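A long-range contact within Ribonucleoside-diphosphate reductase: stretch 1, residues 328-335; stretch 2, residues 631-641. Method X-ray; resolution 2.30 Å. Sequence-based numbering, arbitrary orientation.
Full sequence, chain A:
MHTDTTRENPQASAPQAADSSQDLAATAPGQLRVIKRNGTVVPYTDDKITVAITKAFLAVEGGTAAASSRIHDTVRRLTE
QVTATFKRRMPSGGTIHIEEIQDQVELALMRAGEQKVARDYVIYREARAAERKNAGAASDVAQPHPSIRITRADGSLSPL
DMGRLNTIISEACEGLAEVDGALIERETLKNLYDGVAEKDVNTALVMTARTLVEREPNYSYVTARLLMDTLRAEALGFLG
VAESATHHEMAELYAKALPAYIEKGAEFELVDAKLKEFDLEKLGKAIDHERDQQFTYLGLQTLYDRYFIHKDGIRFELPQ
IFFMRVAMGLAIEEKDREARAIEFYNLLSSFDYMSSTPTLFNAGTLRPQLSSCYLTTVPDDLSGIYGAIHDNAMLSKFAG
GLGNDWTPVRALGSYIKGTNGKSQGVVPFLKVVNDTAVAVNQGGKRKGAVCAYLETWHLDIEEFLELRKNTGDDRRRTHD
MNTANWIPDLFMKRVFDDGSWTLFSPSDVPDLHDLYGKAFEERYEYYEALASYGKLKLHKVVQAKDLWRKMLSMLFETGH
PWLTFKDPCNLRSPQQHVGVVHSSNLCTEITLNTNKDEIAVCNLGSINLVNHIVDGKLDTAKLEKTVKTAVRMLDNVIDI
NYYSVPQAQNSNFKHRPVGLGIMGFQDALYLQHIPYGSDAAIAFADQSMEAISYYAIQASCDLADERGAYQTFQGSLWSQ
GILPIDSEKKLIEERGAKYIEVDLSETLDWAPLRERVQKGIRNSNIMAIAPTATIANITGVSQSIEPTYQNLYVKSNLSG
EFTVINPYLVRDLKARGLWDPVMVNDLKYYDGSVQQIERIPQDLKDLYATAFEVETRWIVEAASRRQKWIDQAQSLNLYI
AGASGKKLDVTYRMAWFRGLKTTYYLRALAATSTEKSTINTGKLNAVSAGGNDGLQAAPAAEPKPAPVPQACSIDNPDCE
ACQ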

# COMPACT_ATOMS: atom_id res chain seq x y z
N MET A 328 -38.91 1.85 49.27
CA MET A 328 -40.22 2.44 49.56
C MET A 328 -40.95 2.80 48.27
O MET A 328 -42.13 2.48 48.09
N GLY A 329 -40.25 3.47 47.35
CA GLY A 329 -40.87 3.85 46.09
C GLY A 329 -41.41 2.66 45.32
O GLY A 329 -42.44 2.77 44.64
N LEU A 330 -40.74 1.52 45.41
CA LEU A 330 -41.21 0.31 44.76
C LEU A 330 -42.33 -0.40 45.51
O LEU A 330 -42.93 -1.32 44.96
N ALA A 331 -42.63 0.03 46.75
CA ALA A 331 -43.64 -0.62 47.56
C ALA A 331 -44.81 0.30 47.92
O ALA A 331 -45.61 -0.05 48.80
N ILE A 332 -44.95 1.45 47.27
CA ILE A 332 -46.01 2.39 47.62
C ILE A 332 -47.41 1.84 47.36
O ILE A 332 -48.39 2.48 47.75
N GLU A 333 -47.53 0.70 46.69
CA GLU A 333 -48.83 0.12 46.40
C GLU A 333 -48.97 -1.31 46.91
O GLU A 333 -49.97 -1.97 46.61
N GLU A 334 -48.00 -1.80 47.68
CA GLU A 334 -48.11 -3.10 48.31
C GLU A 334 -49.12 -3.05 49.45
O GLU A 334 -49.34 -2.01 50.07
N LYS A 335 -49.74 -4.21 49.72
CA LYS A 335 -50.65 -4.30 50.87
C LYS A 335 -49.89 -4.12 52.17
O LYS A 335 -50.33 -3.38 53.06
N VAL A 631 -38.07 -10.54 40.98
CA VAL A 631 -39.19 -10.55 40.04
C VAL A 631 -40.34 -9.72 40.58
O VAL A 631 -41.00 -8.98 39.84
N ARG A 632 -40.62 -9.83 41.89
CA ARG A 632 -41.69 -9.03 42.47
C ARG A 632 -41.41 -7.54 42.32
O ARG A 632 -42.29 -6.78 41.91
N MET A 633 -40.19 -7.12 42.63
CA MET A 633 -39.83 -5.71 42.46
C MET A 633 -40.01 -5.27 41.02
O MET A 633 -40.50 -4.16 40.76
N LEU A 634 -39.64 -6.12 40.06
CA LEU A 634 -39.79 -5.76 38.66
C LEU A 634 -41.27 -5.69 38.27
O LEU A 634 -41.67 -4.82 37.49
N ASP A 635 -42.09 -6.59 38.81
CA ASP A 635 -43.52 -6.52 38.53
C ASP A 635 -44.12 -5.25 39.11
O ASP A 635 -45.01 -4.65 38.50
N ASN A 636 -43.63 -4.82 40.28
CA ASN A 636 -44.09 -3.56 40.85
C ASN A 636 -43.74 -2.38 39.96
O ASN A 636 -44.51 -1.43 39.84
N VAL A 637 -42.56 -2.43 39.33
CA VAL A 637 -42.12 -1.33 38.47
C VAL A 637 -43.20 -0.99 37.45
O VAL A 637 -43.41 0.18 37.11
N ILE A 638 -43.89 -2.02 36.94
CA ILE A 638 -44.90 -1.81 35.90
C ILE A 638 -46.00 -0.89 36.39
O ILE A 638 -46.45 0.01 35.67
N ASP A 639 -46.47 -1.11 37.62
CA ASP A 639 -47.60 -0.35 38.15
C ASP A 639 -47.19 1.05 38.60
O ASP A 639 -47.99 1.98 38.47
N ILE A 640 -45.98 1.21 39.12
CA ILE A 640 -45.56 2.50 39.66
C ILE A 640 -45.09 3.43 38.55
O ILE A 640 -45.21 4.65 38.67
N ASN A 641 -44.56 2.87 37.47
CA ASN A 641 -43.96 3.68 36.41
C ASN A 641 -44.95 4.70 35.88
O ASN A 641 -46.11 4.37 35.59

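The polar contacts centre on Glu334 and Asn636, whose CA-to-CB bonds both point toward the opposing stretch. Glu334, with chi1 and chi2 both m, presents its carboxylate to the edge of the Arg632 guanidinium, near its plane. Arg632 starts sideways, but an extended chain (chi1 to chi3 all t) brings its end across. The result is a two-pronged salt bridge: NH2 of Arg632 donates to OE1 of Glu334 at 2.8 Å (N-H...O 158°), and NE of Arg632 to OE2 of Glu334 at 2.9 Å (140°). The same OE2 of Glu334 accepts from ND2 of Asn636 at 2.9 Å, nearly linear at 170°. Asn636, chi1 m, uses ND2 as a donor twice, the second time to the backbone O of Leu330 at 2.8 Å (158°). The helix through 631-640 is thereby tied both to the backbone carbonyl of Leu330 and to Glu334, the last residue of the type I turn from Ala331.

Apolar contacts lie beside this network. Leu330 (m, t) leaves its backbone sideways yet reaches over, setting CD1 3.6 Å from CE of Met633 (m, t, p) and CD2 3.7 Å from CG2 of Val637 (t). Ile640 (m, m) points toward stretch 1; its CD1 lies 3.7 Å from CG1 of Ile332 (p, t) and 3.4 Å from OE2 of Glu333, a contact without a hydrogen bond.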

# COMPACT_ATOMS: atom_id res chain seq x y z
CB MET A 328 -40.06 3.67 50.45
CG MET A 328 -39.62 3.37 51.89
SD MET A 328 -39.04 4.84 52.78
CE MET A 328 -40.58 5.69 53.09
CB LEU A 330 -40.03 -0.66 44.56
CG LEU A 330 -38.97 -0.21 43.55
CD1 LEU A 330 -37.81 -1.19 43.54
CD2 LEU A 330 -39.57 -0.07 42.16
CB ALA A 331 -43.01 -1.17 48.85
CB ILE A 332 -45.86 3.73 46.87
CG1 ILE A 332 -45.79 3.51 45.37
CG2 ILE A 332 -44.65 4.49 47.36
CD1 ILE A 332 -45.93 4.79 44.56
CB GLU A 333 -49.12 0.17 44.90
CG GLU A 333 -49.27 1.58 44.36
CD GLU A 333 -49.73 1.62 42.92
OE1 GLU A 333 -50.34 0.63 42.46
OE2 GLU A 333 -49.47 2.64 42.24
CB GLU A 334 -46.75 -3.55 48.84
CG GLU A 334 -45.73 -3.87 47.76
CD GLU A 334 -45.85 -5.29 47.25
OE1 GLU A 334 -46.83 -5.98 47.62
OE2 GLU A 334 -44.96 -5.73 46.49
CB LYS A 335 -51.36 -5.66 50.86
CG LYS A 335 -52.20 -5.91 49.61
CD LYS A 335 -52.85 -7.29 49.67
CE LYS A 335 -53.64 -7.58 48.40
NZ LYS A 335 -54.76 -6.63 48.21
CB VAL A 631 -39.62 -12.00 39.74
CG1 VAL A 631 -40.88 -12.02 38.88
CG2 VAL A 631 -38.49 -12.76 39.05
CB ARG A 632 -41.87 -9.39 43.95
CG ARG A 632 -43.08 -8.73 44.58
CD ARG A 632 -43.19 -9.02 46.07
NE ARG A 632 -44.44 -8.54 46.63
CZ ARG A 632 -45.57 -9.24 46.68
NH1 ARG A 632 -45.61 -10.47 46.20
NH2 ARG A 632 -46.66 -8.70 47.21
CB MET A 633 -38.39 -5.48 42.91
CG MET A 633 -38.17 -5.76 44.39
SD MET A 633 -36.44 -5.76 44.87
CE MET A 633 -35.97 -4.06 44.55
CB LEU A 634 -39.05 -6.75 37.77
CG LEU A 634 -37.52 -6.65 37.79
CD1 LEU A 634 -36.89 -7.72 36.90
CD2 LEU A 634 -37.04 -5.27 37.35
CB ASP A 635 -44.23 -7.76 39.07
CG ASP A 635 -45.59 -7.98 38.44
OD1 ASP A 635 -45.67 -7.97 37.19
OD2 ASP A 635 -46.58 -8.15 39.17
CB ASN A 636 -43.49 -3.37 42.24
CG ASN A 636 -44.12 -4.26 43.29
OD1 ASN A 636 -44.80 -5.24 42.98
ND2 ASN A 636 -43.91 -3.91 44.56
CB VAL A 637 -40.78 -1.68 37.80
CG1 VAL A 637 -40.53 -0.78 36.59
CG2 VAL A 637 -39.65 -1.55 38.79
CB ILE A 638 -45.46 -3.17 35.44
CG1 ILE A 638 -44.31 -4.13 35.09
CG2 ILE A 638 -46.45 -2.97 34.28
CD1 ILE A 638 -44.23 -4.55 33.67
CB ASP A 639 -48.22 -1.10 39.33
CG ASP A 639 -48.71 -2.48 38.95
OD1 ASP A 639 -49.14 -2.67 37.79
OD2 ASP A 639 -48.67 -3.38 39.81
CB ILE A 640 -44.46 2.30 40.72
CG1 ILE A 640 -44.87 1.23 41.73
CG2 ILE A 640 -44.16 3.61 41.42
CD1 ILE A 640 -46.25 1.43 42.33
CB ASN A 641 -43.48 2.76 35.29
CG ASN A 641 -42.59 3.47 34.30
OD1 ASN A 641 -41.47 3.87 34.63
ND2 ASN A 641 -43.07 3.62 33.08